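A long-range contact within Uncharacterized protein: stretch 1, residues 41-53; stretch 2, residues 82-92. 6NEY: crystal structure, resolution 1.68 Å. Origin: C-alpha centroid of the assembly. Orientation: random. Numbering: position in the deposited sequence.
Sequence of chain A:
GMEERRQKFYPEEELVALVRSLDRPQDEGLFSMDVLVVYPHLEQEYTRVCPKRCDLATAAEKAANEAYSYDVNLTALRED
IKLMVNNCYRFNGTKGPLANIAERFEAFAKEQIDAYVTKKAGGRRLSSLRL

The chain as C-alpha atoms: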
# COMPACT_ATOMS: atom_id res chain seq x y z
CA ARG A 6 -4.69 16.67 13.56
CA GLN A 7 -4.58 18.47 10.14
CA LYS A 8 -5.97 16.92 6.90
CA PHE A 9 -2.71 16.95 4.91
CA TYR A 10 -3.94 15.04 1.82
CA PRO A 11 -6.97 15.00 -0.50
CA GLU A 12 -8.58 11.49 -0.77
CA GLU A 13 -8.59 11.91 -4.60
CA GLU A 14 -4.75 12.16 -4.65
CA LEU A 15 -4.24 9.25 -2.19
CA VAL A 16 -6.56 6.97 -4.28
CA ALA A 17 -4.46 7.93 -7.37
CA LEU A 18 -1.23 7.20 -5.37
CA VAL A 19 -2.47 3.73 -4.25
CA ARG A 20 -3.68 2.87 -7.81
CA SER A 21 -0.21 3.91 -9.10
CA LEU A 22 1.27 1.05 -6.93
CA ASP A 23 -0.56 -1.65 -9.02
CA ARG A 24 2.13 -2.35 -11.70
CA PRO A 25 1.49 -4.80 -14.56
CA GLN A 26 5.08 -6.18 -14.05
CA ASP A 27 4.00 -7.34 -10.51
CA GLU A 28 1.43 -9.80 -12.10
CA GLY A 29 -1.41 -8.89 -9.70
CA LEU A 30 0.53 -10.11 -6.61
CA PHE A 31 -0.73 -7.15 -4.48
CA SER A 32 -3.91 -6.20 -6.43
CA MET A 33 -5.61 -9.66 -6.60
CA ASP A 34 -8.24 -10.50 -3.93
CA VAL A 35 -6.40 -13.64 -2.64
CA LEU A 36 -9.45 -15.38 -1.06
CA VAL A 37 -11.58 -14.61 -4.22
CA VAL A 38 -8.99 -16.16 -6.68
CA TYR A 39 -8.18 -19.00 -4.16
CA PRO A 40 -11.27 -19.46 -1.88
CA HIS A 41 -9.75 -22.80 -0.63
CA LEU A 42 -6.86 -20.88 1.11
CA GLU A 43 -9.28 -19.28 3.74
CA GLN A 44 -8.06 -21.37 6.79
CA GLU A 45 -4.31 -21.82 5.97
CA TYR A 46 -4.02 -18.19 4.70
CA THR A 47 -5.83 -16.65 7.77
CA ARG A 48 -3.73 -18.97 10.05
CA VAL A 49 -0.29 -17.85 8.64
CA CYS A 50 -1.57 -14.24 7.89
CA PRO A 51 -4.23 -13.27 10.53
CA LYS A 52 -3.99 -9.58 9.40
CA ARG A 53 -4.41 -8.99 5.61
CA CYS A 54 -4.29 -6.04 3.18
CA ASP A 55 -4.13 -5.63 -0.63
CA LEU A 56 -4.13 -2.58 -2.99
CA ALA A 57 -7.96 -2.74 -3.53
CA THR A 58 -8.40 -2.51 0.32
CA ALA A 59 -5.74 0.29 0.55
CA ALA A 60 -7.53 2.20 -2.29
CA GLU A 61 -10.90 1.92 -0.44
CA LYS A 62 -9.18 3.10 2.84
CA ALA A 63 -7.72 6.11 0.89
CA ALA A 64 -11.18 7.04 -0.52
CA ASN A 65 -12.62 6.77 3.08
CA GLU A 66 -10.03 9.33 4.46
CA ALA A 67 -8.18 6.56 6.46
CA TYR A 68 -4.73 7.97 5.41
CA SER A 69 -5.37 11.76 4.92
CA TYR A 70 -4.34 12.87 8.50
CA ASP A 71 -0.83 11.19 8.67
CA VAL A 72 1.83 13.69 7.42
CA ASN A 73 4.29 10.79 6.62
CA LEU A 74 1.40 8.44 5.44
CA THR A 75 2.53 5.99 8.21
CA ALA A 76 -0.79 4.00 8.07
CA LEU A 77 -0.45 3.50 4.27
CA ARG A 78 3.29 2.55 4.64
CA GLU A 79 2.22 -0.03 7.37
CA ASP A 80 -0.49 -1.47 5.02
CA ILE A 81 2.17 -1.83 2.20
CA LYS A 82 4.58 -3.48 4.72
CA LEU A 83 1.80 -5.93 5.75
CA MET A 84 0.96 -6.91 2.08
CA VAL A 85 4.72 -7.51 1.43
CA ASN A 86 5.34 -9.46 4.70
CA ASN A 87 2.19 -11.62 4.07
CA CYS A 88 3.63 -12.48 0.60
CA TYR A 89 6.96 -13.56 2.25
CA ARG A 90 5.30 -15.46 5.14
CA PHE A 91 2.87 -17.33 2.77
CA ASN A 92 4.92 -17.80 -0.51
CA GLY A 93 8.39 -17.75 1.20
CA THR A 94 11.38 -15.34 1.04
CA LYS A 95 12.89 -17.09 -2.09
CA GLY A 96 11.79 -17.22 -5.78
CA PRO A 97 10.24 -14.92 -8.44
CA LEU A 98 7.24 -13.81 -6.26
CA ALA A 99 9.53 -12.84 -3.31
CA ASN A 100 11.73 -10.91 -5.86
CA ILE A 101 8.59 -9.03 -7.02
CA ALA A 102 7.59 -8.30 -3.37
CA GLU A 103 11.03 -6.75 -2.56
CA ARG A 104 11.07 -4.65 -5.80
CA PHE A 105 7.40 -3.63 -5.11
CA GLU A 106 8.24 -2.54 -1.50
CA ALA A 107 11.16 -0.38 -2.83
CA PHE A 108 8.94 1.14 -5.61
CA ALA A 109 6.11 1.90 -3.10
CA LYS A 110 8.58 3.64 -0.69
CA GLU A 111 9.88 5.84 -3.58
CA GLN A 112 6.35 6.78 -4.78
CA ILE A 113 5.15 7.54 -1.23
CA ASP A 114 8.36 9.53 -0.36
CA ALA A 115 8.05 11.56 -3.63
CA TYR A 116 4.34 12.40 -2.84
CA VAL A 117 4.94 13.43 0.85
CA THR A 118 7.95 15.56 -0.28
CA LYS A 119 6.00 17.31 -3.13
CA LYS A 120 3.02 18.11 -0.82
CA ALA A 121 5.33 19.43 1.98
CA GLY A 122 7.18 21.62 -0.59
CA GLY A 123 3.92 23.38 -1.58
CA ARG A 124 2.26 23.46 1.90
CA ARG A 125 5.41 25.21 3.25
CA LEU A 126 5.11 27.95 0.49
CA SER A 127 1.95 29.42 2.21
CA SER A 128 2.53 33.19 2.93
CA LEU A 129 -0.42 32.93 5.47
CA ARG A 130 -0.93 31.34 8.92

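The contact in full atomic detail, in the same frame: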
# COMPACT_ATOMS: atom_id res chain seq x y z
N HIS A 41 -10.18 -21.61 -1.41
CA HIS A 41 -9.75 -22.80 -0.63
C HIS A 41 -8.64 -22.44 0.37
O HIS A 41 -8.41 -23.23 1.31
CB HIS A 41 -9.31 -23.94 -1.56
CG HIS A 41 -8.26 -23.54 -2.54
ND1 HIS A 41 -8.59 -23.08 -3.81
CD2 HIS A 41 -6.91 -23.58 -2.48
CE1 HIS A 41 -7.48 -22.83 -4.48
NE2 HIS A 41 -6.44 -23.12 -3.68
N LEU A 42 -7.97 -21.29 0.21
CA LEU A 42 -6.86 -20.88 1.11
C LEU A 42 -7.37 -20.26 2.43
O LEU A 42 -6.51 -20.03 3.30
CB LEU A 42 -5.94 -19.90 0.38
CG LEU A 42 -5.08 -20.50 -0.74
CD1 LEU A 42 -4.14 -19.44 -1.31
CD2 LEU A 42 -4.29 -21.70 -0.24
N GLU A 43 -8.68 -20.05 2.60
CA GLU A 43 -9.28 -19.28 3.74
C GLU A 43 -8.59 -19.64 5.07
O GLU A 43 -8.13 -18.70 5.74
CB GLU A 43 -10.79 -19.50 3.83
CG GLU A 43 -11.53 -18.42 4.60
CD GLU A 43 -12.77 -17.93 3.86
OE1 GLU A 43 -12.61 -17.28 2.81
OE2 GLU A 43 -13.89 -18.24 4.32
N GLN A 44 -8.56 -20.92 5.46
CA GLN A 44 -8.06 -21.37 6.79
C GLN A 44 -6.54 -21.18 6.88
O GLN A 44 -6.07 -20.46 7.80
CB GLN A 44 -8.40 -22.83 7.05
CG GLN A 44 -8.00 -23.32 8.44
N GLU A 45 -5.79 -21.82 5.99
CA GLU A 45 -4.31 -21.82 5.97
C GLU A 45 -3.81 -20.37 5.87
O GLU A 45 -2.89 -19.99 6.64
CB GLU A 45 -3.76 -22.62 4.79
CG GLU A 45 -2.28 -22.93 4.91
CD GLU A 45 -1.59 -23.33 3.62
OE1 GLU A 45 -2.27 -23.41 2.58
OE2 GLU A 45 -0.37 -23.56 3.65
N TYR A 46 -4.41 -19.59 4.96
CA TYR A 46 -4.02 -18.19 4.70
C TYR A 46 -4.27 -17.33 5.95
O TYR A 46 -3.37 -16.53 6.29
CB TYR A 46 -4.72 -17.57 3.49
CG TYR A 46 -4.04 -16.30 3.07
CD1 TYR A 46 -2.72 -16.32 2.64
CD2 TYR A 46 -4.66 -15.06 3.20
CE1 TYR A 46 -2.05 -15.16 2.29
CE2 TYR A 46 -4.01 -13.89 2.85
CZ TYR A 46 -2.70 -13.94 2.40
OH TYR A 46 -2.04 -12.80 2.06
N THR A 47 -5.42 -17.50 6.61
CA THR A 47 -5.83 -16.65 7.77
C THR A 47 -5.08 -17.12 9.02
O THR A 47 -4.89 -16.30 9.93
CB THR A 47 -7.35 -16.58 7.94
OG1 THR A 47 -7.84 -17.90 8.20
CG2 THR A 47 -8.06 -15.99 6.74
N ARG A 48 -4.64 -18.39 9.03
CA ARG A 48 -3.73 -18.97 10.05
C ARG A 48 -2.37 -18.27 9.98
O ARG A 48 -1.98 -17.63 10.97
CB ARG A 48 -3.60 -20.48 9.83
N VAL A 49 -1.67 -18.39 8.84
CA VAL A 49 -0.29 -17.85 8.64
C VAL A 49 -0.32 -16.31 8.62
O VAL A 49 0.66 -15.70 9.10
CB VAL A 49 0.36 -18.41 7.36
N CYS A 50 -1.39 -15.71 8.07
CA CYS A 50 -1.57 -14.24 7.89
C CYS A 50 -2.89 -13.80 8.52
O CYS A 50 -3.86 -13.54 7.80
CB CYS A 50 -1.54 -13.86 6.42
SG CYS A 50 -0.03 -14.36 5.53
N PRO A 51 -2.99 -13.67 9.87
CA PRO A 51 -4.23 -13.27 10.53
C PRO A 51 -4.61 -11.78 10.37
O PRO A 51 -5.68 -11.40 10.81
CB PRO A 51 -3.97 -13.56 12.02
CG PRO A 51 -2.46 -13.46 12.16
CD PRO A 51 -1.90 -13.93 10.83
N LYS A 52 -3.72 -10.98 9.79
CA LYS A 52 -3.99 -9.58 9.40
C LYS A 52 -3.64 -9.46 7.92
O LYS A 52 -2.52 -9.86 7.55
CB LYS A 52 -3.20 -8.63 10.31
CG LYS A 52 -3.68 -7.19 10.38
N ARG A 53 -4.58 -9.02 7.09
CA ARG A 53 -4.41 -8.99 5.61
C ARG A 53 -4.66 -7.58 5.08
O ARG A 53 -5.44 -6.82 5.69
CB ARG A 53 -5.37 -9.98 4.93
CG ARG A 53 -5.05 -11.44 5.21
CD ARG A 53 -6.18 -12.38 4.84
NE ARG A 53 -7.42 -12.07 5.54
CZ ARG A 53 -7.66 -12.33 6.83
NH1 ARG A 53 -6.74 -12.91 7.59
NH2 ARG A 53 -8.83 -12.00 7.35
N LYS A 82 3.69 -2.54 4.01
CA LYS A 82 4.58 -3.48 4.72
C LYS A 82 3.86 -4.81 4.98
O LYS A 82 4.51 -5.89 4.89
CB LYS A 82 5.02 -2.93 6.07
CG LYS A 82 6.10 -3.77 6.74
N LEU A 83 2.59 -4.74 5.38
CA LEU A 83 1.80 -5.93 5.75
C LEU A 83 1.58 -6.80 4.50
O LEU A 83 1.79 -8.00 4.61
CB LEU A 83 0.48 -5.50 6.40
CG LEU A 83 -0.46 -6.63 6.79
CD1 LEU A 83 0.11 -7.45 7.94
CD2 LEU A 83 -1.83 -6.08 7.15
N MET A 84 1.13 -6.21 3.38
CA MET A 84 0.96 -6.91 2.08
C MET A 84 2.24 -7.68 1.73
O MET A 84 2.17 -8.84 1.30
CB MET A 84 0.78 -5.93 0.92
CG MET A 84 -0.60 -5.56 0.59
SD MET A 84 -0.42 -4.15 -0.56
CE MET A 84 -1.40 -2.98 0.38
N VAL A 85 3.38 -6.99 1.82
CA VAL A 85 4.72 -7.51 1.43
C VAL A 85 5.06 -8.68 2.37
O VAL A 85 5.33 -9.80 1.89
CB VAL A 85 5.75 -6.36 1.46
CG1 VAL A 85 7.19 -6.84 1.39
CG2 VAL A 85 5.47 -5.38 0.33
N ASN A 86 4.92 -8.45 3.68
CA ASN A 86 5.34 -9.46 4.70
C ASN A 86 4.43 -10.69 4.59
O ASN A 86 4.94 -11.81 4.73
CB ASN A 86 5.40 -8.84 6.10
CG ASN A 86 6.54 -7.86 6.23
N ASN A 87 3.14 -10.50 4.32
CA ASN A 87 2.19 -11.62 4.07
C ASN A 87 2.61 -12.45 2.85
O ASN A 87 2.48 -13.68 2.89
CB ASN A 87 0.77 -11.10 3.92
CG ASN A 87 0.17 -10.71 5.25
OD1 ASN A 87 0.79 -10.90 6.30
ND2 ASN A 87 -1.03 -10.14 5.21
N CYS A 88 3.09 -11.79 1.80
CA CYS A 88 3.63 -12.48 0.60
C CYS A 88 4.82 -13.36 1.02
O CYS A 88 4.85 -14.53 0.62
CB CYS A 88 3.97 -11.46 -0.47
SG CYS A 88 4.60 -12.23 -1.97
N TYR A 89 5.74 -12.84 1.81
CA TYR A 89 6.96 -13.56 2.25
C TYR A 89 6.58 -14.71 3.17
O TYR A 89 7.11 -15.82 3.00
CB TYR A 89 7.94 -12.65 3.00
CG TYR A 89 8.59 -11.57 2.17
CD1 TYR A 89 8.98 -11.79 0.86
CD2 TYR A 89 8.87 -10.35 2.74
CE1 TYR A 89 9.60 -10.79 0.12
CE2 TYR A 89 9.48 -9.34 2.02
CZ TYR A 89 9.83 -9.55 0.71
OH TYR A 89 10.43 -8.54 0.02
N ARG A 90 5.67 -14.46 4.10
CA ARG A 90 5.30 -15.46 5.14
C ARG A 90 4.55 -16.62 4.45
O ARG A 90 4.79 -17.78 4.84
CB ARG A 90 4.53 -14.78 6.27
CG ARG A 90 5.43 -14.15 7.32
N PHE A 91 3.73 -16.32 3.43
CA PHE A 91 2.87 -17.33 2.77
C PHE A 91 3.59 -18.02 1.61
O PHE A 91 3.48 -19.26 1.53
CB PHE A 91 1.52 -16.74 2.34
CG PHE A 91 0.50 -17.81 2.07
CD1 PHE A 91 -0.07 -18.52 3.12
CD2 PHE A 91 0.19 -18.19 0.78
CE1 PHE A 91 -1.00 -19.52 2.88
CE2 PHE A 91 -0.73 -19.20 0.54
CZ PHE A 91 -1.32 -19.86 1.59
N ASN A 92 4.29 -17.28 0.74
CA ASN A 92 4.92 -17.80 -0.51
C ASN A 92 6.42 -18.05 -0.30
O ASN A 92 7.04 -18.66 -1.21
CB ASN A 92 4.78 -16.83 -1.69
CG ASN A 92 3.34 -16.51 -2.00
OD1 ASN A 92 2.98 -15.35 -2.23
ND2 ASN A 92 2.50 -17.53 -2.02

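This is a mostly apolar packing of a short helix and the loop after it against one side of a longer helix, centred on Phe91 and pinned by a single hydrogen bond from Asn87. The two stretches bury 498 Å² between them, both sides summed. Helix 43-49 crosses helix 82-92 steeply, with 118° between their N-to-C directions. The axes approach to 10.2 Å, which leaves room for side chains between them.

On the longer helix the contact is made by Leu83, Asn87 and Phe91. They are spaced four residues apart, so they line up along one side of the helix. In all three the CA-to-CB bond points toward the other stretch. Met84 and Cys88 point away and take almost no part.

Phe91 gives the largest share, with 128 Å² covered. Its chi1 is t, and its ring reaches in among residues of the short helix and Leu42 of the adjoining 3-10 segment. Tyr46 meets it edge-to-face. The edge of Tyr46 is directed at the face of Phe91, with the planes at 80° and the centroids 4.9 Å apart. The closest atoms are Tyr46 CD1 and Phe91 CD1, at 3.5 Å. The CA-to-CB bond of Tyr46 points sideways, but its long side chain brings the ring nearer. Tyr46 OH lies 3.8 Å from Asn87 CB, so the tyrosine touches two successive turns of the partner helix.

Other side chains fill in around the Phe91 ring. Leu42 CD1 is 3.9 Å from Phe91 CE2, a contact between apolar groups. Val49 CB sits at the ring edge, 4.3 Å from Phe91 CD1; its two methyl groups are not modelled. Glu45 OE1 comes within 3.8 Å of Phe91 CZ, while the residue itself remains exposed. That suits a charged side chain at the border of the contact.

Cys50 is the first residue to leave helical phi/psi after the short helix. It is buried, and its small side chain fits where the backbones come close: Cys50 CA is 6.0 Å from Asn87 CA. Cys50 SG lies 4.3 Å from Phe91 CB and 3.6 Å from Asn87 OD1.

Beyond Cys50 the loop runs past Asn87 and Leu83. Asn87 ND2 donates a hydrogen bond to Lys52 O, with a length of 2.8 Å and an N-H...acceptor angle of 161°. A buried amide side chain suits this place, because it can satisfy a loop carbonyl that lies outside a helix. Leu83 packs beside this bond. Leu83 CD1 is 3.6 Å from Lys52 O, and Leu83 CD2 is 3.9 Å from Lys52 CG, part of the aliphatic stem of the lysine. Leu83 CD2 also lies 3.8 Å from Arg53 C.

Arg53 directs its CA-to-CB bond away from the helix. Its guanidinium turns back to its own stretch, where Arg53 NH1 donates a hydrogen bond of 3.0 Å to Cys50 O. This ties Arg53 back to Cys50, the first residue after the short helix.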